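Local coordinates for protein metallocarboxypeptidase (Trypanosoma cruzi, PDB 3DWC) that probably acts as a metal-dependent carboxypeptidase of the M32 family, releasing C-terminal amino acids other than proline from peptides, at residues R89-E92 and L93-L97; A59-I62 and R63-E67. All coordinates share one frame; numbering follows the deposited sequence.

In the fold
Contacts 1 and 2 lie on consecutive helices, 78-95 and 60-71, with their centres about 12 Å apart. They meet directly through W91. Its CD1 rests 3.5 Å from I62 CG2, its CZ2 lies 3.5 Å from R63 CB, and its CB lies 3.7 Å from I66 CD1. The W91 side chain thus joins the local packing of 89-97 to that of 59-67. Measured centre to centre, contact 1 is about 22 Å from the middle of the chain and contact 2 about 32 Å. Both belong to the helical framework away from the cobalt site of H267, H271 and E298, and away from the glycine pocket.

Contact 1: residues R89-E92 and L93-L97; sequences RAWE and LENLL
N95 lies over the indole of W91, one helical turn earlier. Its CB sits almost above the centre of the six-membered ring, 3.9 Å from the centroid and 13° off the normal, a CH-pi contact. Next along, CG comes 3.5 Å from W91 CZ2. At the tip the amide divides: ND2 presses close over the benzo edge, 3.0 Å from W91 CZ2, while OD1 leans to the pyrrole side, 4.0 Å from W91 NE1. The amide and ring planes are 27° apart, so the amide is stacked on the indole rather than standing on edge. On W91, CG anti to the backbone N (chi1 176°) swings the indole out from the helix, to where its face lies beneath N95 CB. These residues belong to the C-terminal part of helix 78-95, in a fold built mainly of helices, and the indole also packs against helix 60-71. The backbone is unevenly bonded here. L93 N to R89 O (3.0 Å) and L96 N to E92 O (3.1 Å) are sound hydrogen bonds. Between them, E94 N divides weakly between A90 O and W91 O, and N95 N between W91 O and E92 O, mixing three- and four-residue spacings. On another side of the helix, L93 CD1 lies over one face of the R89 guanidinium, offset toward its rim and 3.9 Å from R89 CZ. R89 reaches it with an extended chain, and its NH1 forms a salt bridge with D160. E92 and L96 run side by side, E92 CB lying 4.2 Å from L96 CD1, while E92 OE1 pairs with R88.

Contact 2: residues A59-I62 and R63-E67; sequences APKI and RALIE
The opening turns of helix 60-71 bring I62 against I66 and L65 against the K61 carbonyl. I66 N donates to I62 O at 2.8 Å, and L65 N donates to K61 O, also at 2.8 Å. A64 N to P60 O is a long, weak bond. At the very start the four-residue spacing gives way: A59 O bonds I62 N at 3.2 Å, and a water fills in between A59 O and R63 N. That water donates to A59 O at 2.6 Å and accepts a weak bond from R63 N. P60, which has no N-H to offer, suits this first turn.

The two isoleucines cross at a slant, I62 CG2 meeting I66 CD1 at 4.2 Å. I62 holds CG1 beside its backbone N (chi1 -54°), which leaves CG2 next to the carbonyl carbon, on the side from which I66 approaches. I66 CG1 in turn packs 3.3 Å from I62 O, beside the backbone bond. L65 behaves alike: its CG lies 3.3 Å from K61 O. These apolar groups also meet other helices, with I62 and L65 touching L9 of helix 3-32.

R63 extends its chain outward, and its NE forms a salt bridge with E67 OE1 at 3.3 Å, one turn on. K61 NZ makes a long, weak ion pair with E8. The chemistry divides the helix: the I66 CG1 methylene packs beside the I62 carbonyl while the two buried isoleucines face neighbouring helices, and on the exposed R63-E67 side an ion pair spans one turn, consistent with an amphipathic helix at the surface.

Contact 1: residues R89-E92 and L93-L97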
loop_
_atom_site.group_PDB
_atom_site.type_symbol
_atom_site.label_atom_id
_atom_site.label_comp_id
_atom_site.label_asym_id
_atom_site.label_seq_id
_atom_site.Cartn_x
_atom_site.Cartn_y
_atom_site.Cartn_z
ATOM N N ARG B 89 -26.013 -0.010 -14.366
ATOM C CA ARG B 89 -26.041 -0.831 -13.168
ATOM C C ARG B 89 -25.189 -0.247 -12.019
ATOM O O ARG B 89 -25.676 -0.161 -10.895
ATOM C CB ARG B 89 -25.566 -2.247 -13.489
ATOM C CG ARG B 89 -25.409 -3.085 -12.255
ATOM C CD ARG B 89 -25.024 -4.526 -12.557
ATOM N NE ARG B 89 -24.643 -5.201 -11.300
ATOM C CZ ARG B 89 -25.512 -5.578 -10.342
ATOM N NH1 ARG B 89 -26.829 -5.352 -10.450
ATOM N NH2 ARG B 89 -25.055 -6.161 -9.259
ATOM N N ALA B 90 -23.925 0.106 -12.298
ATOM C CA ALA B 90 -23.067 0.736 -11.278
ATOM C C ALA B 90 -23.687 2.049 -10.806
ATOM O O ALA B 90 -23.654 2.333 -9.637
ATOM C CB ALA B 90 -21.646 0.995 -11.798
ATOM N N TRP B 91 -24.265 2.824 -11.720
ATOM C CA TRP B 91 -24.890 4.099 -11.367
ATOM C C TRP B 91 -26.128 3.885 -10.475
ATOM O O TRP B 91 -26.318 4.560 -9.466
ATOM C CB TRP B 91 -25.236 4.876 -12.648
ATOM C CG TRP B 91 -25.961 6.145 -12.389
ATOM C CD1 TRP B 91 -25.417 7.381 -12.194
ATOM C CD2 TRP B 91 -27.376 6.310 -12.294
ATOM N NE1 TRP B 91 -26.416 8.303 -11.971
ATOM C CE2 TRP B 91 -27.625 7.661 -12.035
ATOM C CE3 TRP B 91 -28.462 5.433 -12.415
ATOM C CZ2 TRP B 91 -28.907 8.153 -11.889
ATOM C CZ3 TRP B 91 -29.720 5.919 -12.258
ATOM C CH2 TRP B 91 -29.938 7.264 -12.001
ATOM N N GLU B 92 -26.968 2.926 -10.841
ATOM C CA GLU B 92 -28.146 2.608 -10.029
ATOM C C GLU B 92 -27.766 2.110 -8.637
ATOM O O GLU B 92 -28.414 2.421 -7.659
ATOM C CB GLU B 92 -29.033 1.590 -10.752
ATOM C CG GLU B 92 -29.821 2.206 -11.894
ATOM C CD GLU B 92 -30.642 1.209 -12.682
ATOM O OE1 GLU B 92 -31.201 1.600 -13.729
ATOM O OE2 GLU B 92 -30.732 0.036 -12.266
ATOM N N LEU B 93 -26.689 1.350 -8.547
ATOM C CA LEU B 93 -26.266 0.811 -7.268
ATOM C C LEU B 93 -25.866 1.907 -6.276
ATOM O O LEU B 93 -26.000 1.708 -5.071
ATOM C CB LEU B 93 -25.120 -0.182 -7.456
ATOM C CG LEU B 93 -25.469 -1.593 -7.952
ATOM C CD1 LEU B 93 -24.223 -2.373 -8.474
ATOM C CD2 LEU B 93 -26.180 -2.370 -6.854
ATOM N N GLU B 94 -25.338 3.032 -6.765
ATOM C CA GLU B 94 -24.959 4.152 -5.877
ATOM C C GLU B 94 -26.033 5.209 -5.739
ATOM O O GLU B 94 -26.054 5.969 -4.765
ATOM C CB GLU B 94 -23.674 4.845 -6.349
ATOM C CG GLU B 94 -22.386 4.324 -5.672
ATOM C CD GLU B 94 -22.318 4.574 -4.159
ATOM O OE1 GLU B 94 -21.974 3.620 -3.445
ATOM O OE2 GLU B 94 -22.581 5.691 -3.674
ATOM N N ASN B 95 -26.919 5.267 -6.710
ATOM C CA ASN B 95 -27.832 6.381 -6.812
ATOM C C ASN B 95 -29.203 6.105 -6.206
ATOM O O ASN B 95 -29.899 7.040 -5.843
ATOM C CB ASN B 95 -27.954 6.784 -8.287
ATOM C CG ASN B 95 -28.209 8.258 -8.471
ATOM O OD1 ASN B 95 -27.342 9.097 -8.194
ATOM N ND2 ASN B 95 -29.400 8.592 -8.962
ATOM N N LEU B 96 -29.600 4.836 -6.112
ATOM C CA LEU B 96 -30.961 4.482 -5.698
ATOM C C LEU B 96 -31.194 4.625 -4.188
ATOM O O LEU B 96 -32.330 4.672 -3.740
ATOM C CB LEU B 96 -31.338 3.060 -6.175
ATOM C CG LEU B 96 -32.191 2.904 -7.447
ATOM C CD1 LEU B 96 -31.760 3.861 -8.571
ATOM C CD2 LEU B 96 -32.184 1.452 -7.954
ATOM N N LEU B 97 -30.129 4.698 -3.406
ATOM C CA LEU B 97 -30.240 4.904 -1.970
ATOM C C LEU B 97 -30.049 6.388 -1.646
ATOM O O LEU B 97 -28.991 6.947 -1.955
ATOM C CB LEU B 97 -29.149 4.107 -1.238
ATOM C CG LEU B 97 -29.162 2.570 -1.304
ATOM C CD1 LEU B 97 -28.308 2.028 -0.184
ATOM C CD2 LEU B 97 -30.567 1.993 -1.204
#

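Contact 2: residues A59-I62 and R63-E67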
loop_
_atom_site.group_PDB
_atom_site.type_symbol
_atom_site.label_atom_id
_atom_site.label_comp_id
_atom_site.label_asym_id
_atom_site.label_seq_id
_atom_site.Cartn_x
_atom_site.Cartn_y
_atom_site.Cartn_z
ATOM N N ALA B 59 -23.341 12.648 -9.629
ATOM C CA ALA B 59 -23.618 13.990 -10.133
ATOM C C ALA B 59 -24.789 13.925 -11.127
ATOM O O ALA B 59 -24.970 12.920 -11.827
ATOM C CB ALA B 59 -22.370 14.605 -10.773
ATOM N N PRO B 60 -25.633 14.971 -11.150
ATOM C CA PRO B 60 -26.715 15.011 -12.125
ATOM C C PRO B 60 -26.307 14.638 -13.550
ATOM O O PRO B 60 -27.027 13.880 -14.196
ATOM C CB PRO B 60 -27.195 16.452 -12.032
ATOM C CG PRO B 60 -26.982 16.781 -10.576
ATOM C CD PRO B 60 -25.673 16.142 -10.254
ATOM N N LYS B 61 -25.141 15.085 -14.005
ATOM C CA LYS B 61 -24.741 14.875 -15.401
ATOM C C LYS B 61 -24.640 13.406 -15.828
ATOM O O LYS B 61 -24.853 13.096 -17.000
ATOM C CB LYS B 61 -23.439 15.615 -15.735
ATOM C CG LYS B 61 -22.160 14.875 -15.366
ATOM C CD LYS B 61 -20.880 15.667 -15.742
ATOM C CE LYS B 61 -19.616 14.813 -15.515
ATOM N NZ LYS B 61 -18.360 15.326 -16.160
ATOM N N ILE B 62 -24.311 12.501 -14.898
ATOM C CA ILE B 62 -24.115 11.096 -15.259
ATOM C C ILE B 62 -25.412 10.503 -15.763
ATOM O O ILE B 62 -25.434 9.868 -16.821
ATOM C CB ILE B 62 -23.585 10.218 -14.068
ATOM C CG1 ILE B 62 -22.320 10.821 -13.472
ATOM C CG2 ILE B 62 -23.265 8.823 -14.530
ATOM C CD1 ILE B 62 -21.245 11.117 -14.502
ATOM N N ARG B 63 -26.483 10.687 -15.000
ATOM C CA ARG B 63 -27.810 10.223 -15.400
ATOM C C ARG B 63 -28.228 10.757 -16.771
ATOM O O ARG B 63 -28.702 10.006 -17.623
ATOM C CB ARG B 63 -28.837 10.650 -14.362
ATOM C CG ARG B 63 -30.257 10.150 -14.607
ATOM C CD ARG B 63 -31.224 10.964 -13.785
ATOM N NE ARG B 63 -32.606 10.616 -14.090
ATOM C CZ ARG B 63 -33.381 9.829 -13.345
ATOM N NH1 ARG B 63 -32.926 9.275 -12.218
ATOM N NH2 ARG B 63 -34.641 9.601 -13.734
ATOM N N ALA B 64 -28.054 12.054 -16.970
ATOM C CA ALA B 64 -28.321 12.694 -18.257
ATOM C C ALA B 64 -27.443 12.078 -19.355
ATOM O O ALA B 64 -27.905 11.848 -20.481
ATOM C CB ALA B 64 -28.091 14.199 -18.153
ATOM N N LEU B 65 -26.188 11.774 -19.023
ATOM C CA LEU B 65 -25.294 11.158 -19.999
ATOM C C LEU B 65 -25.789 9.744 -20.371
ATOM O O LEU B 65 -25.873 9.385 -21.538
ATOM C CB LEU B 65 -23.843 11.130 -19.495
ATOM C CG LEU B 65 -23.005 12.406 -19.614
ATOM C CD1 LEU B 65 -21.665 12.206 -18.940
ATOM C CD2 LEU B 65 -22.812 12.834 -21.061
ATOM N N ILE B 66 -26.138 8.964 -19.358
ATOM C CA ILE B 66 -26.616 7.615 -19.562
ATOM C C ILE B 66 -27.879 7.624 -20.431
ATOM O O ILE B 66 -28.006 6.833 -21.360
ATOM C CB ILE B 66 -26.885 6.876 -18.212
ATOM C CG1 ILE B 66 -25.583 6.611 -17.439
ATOM C CG2 ILE B 66 -27.532 5.547 -18.456
ATOM C CD1 ILE B 66 -25.822 5.950 -16.092
ATOM N N GLU B 67 -28.805 8.521 -20.124
ATOM C CA GLU B 67 -30.041 8.674 -20.909
ATOM C C GLU B 67 -29.809 9.072 -22.375
ATOM O O GLU B 67 -30.408 8.480 -23.266
ATOM C CB GLU B 67 -30.996 9.649 -20.214
ATOM C CG GLU B 67 -31.612 9.034 -18.956
ATOM C CD GLU B 67 -32.550 9.963 -18.194
ATOM O OE1 GLU B 67 -33.123 9.495 -17.196
ATOM O OE2 GLU B 67 -32.721 11.147 -18.574
HETATM O O HOH W 1 -26.862 11.170 -11.571
#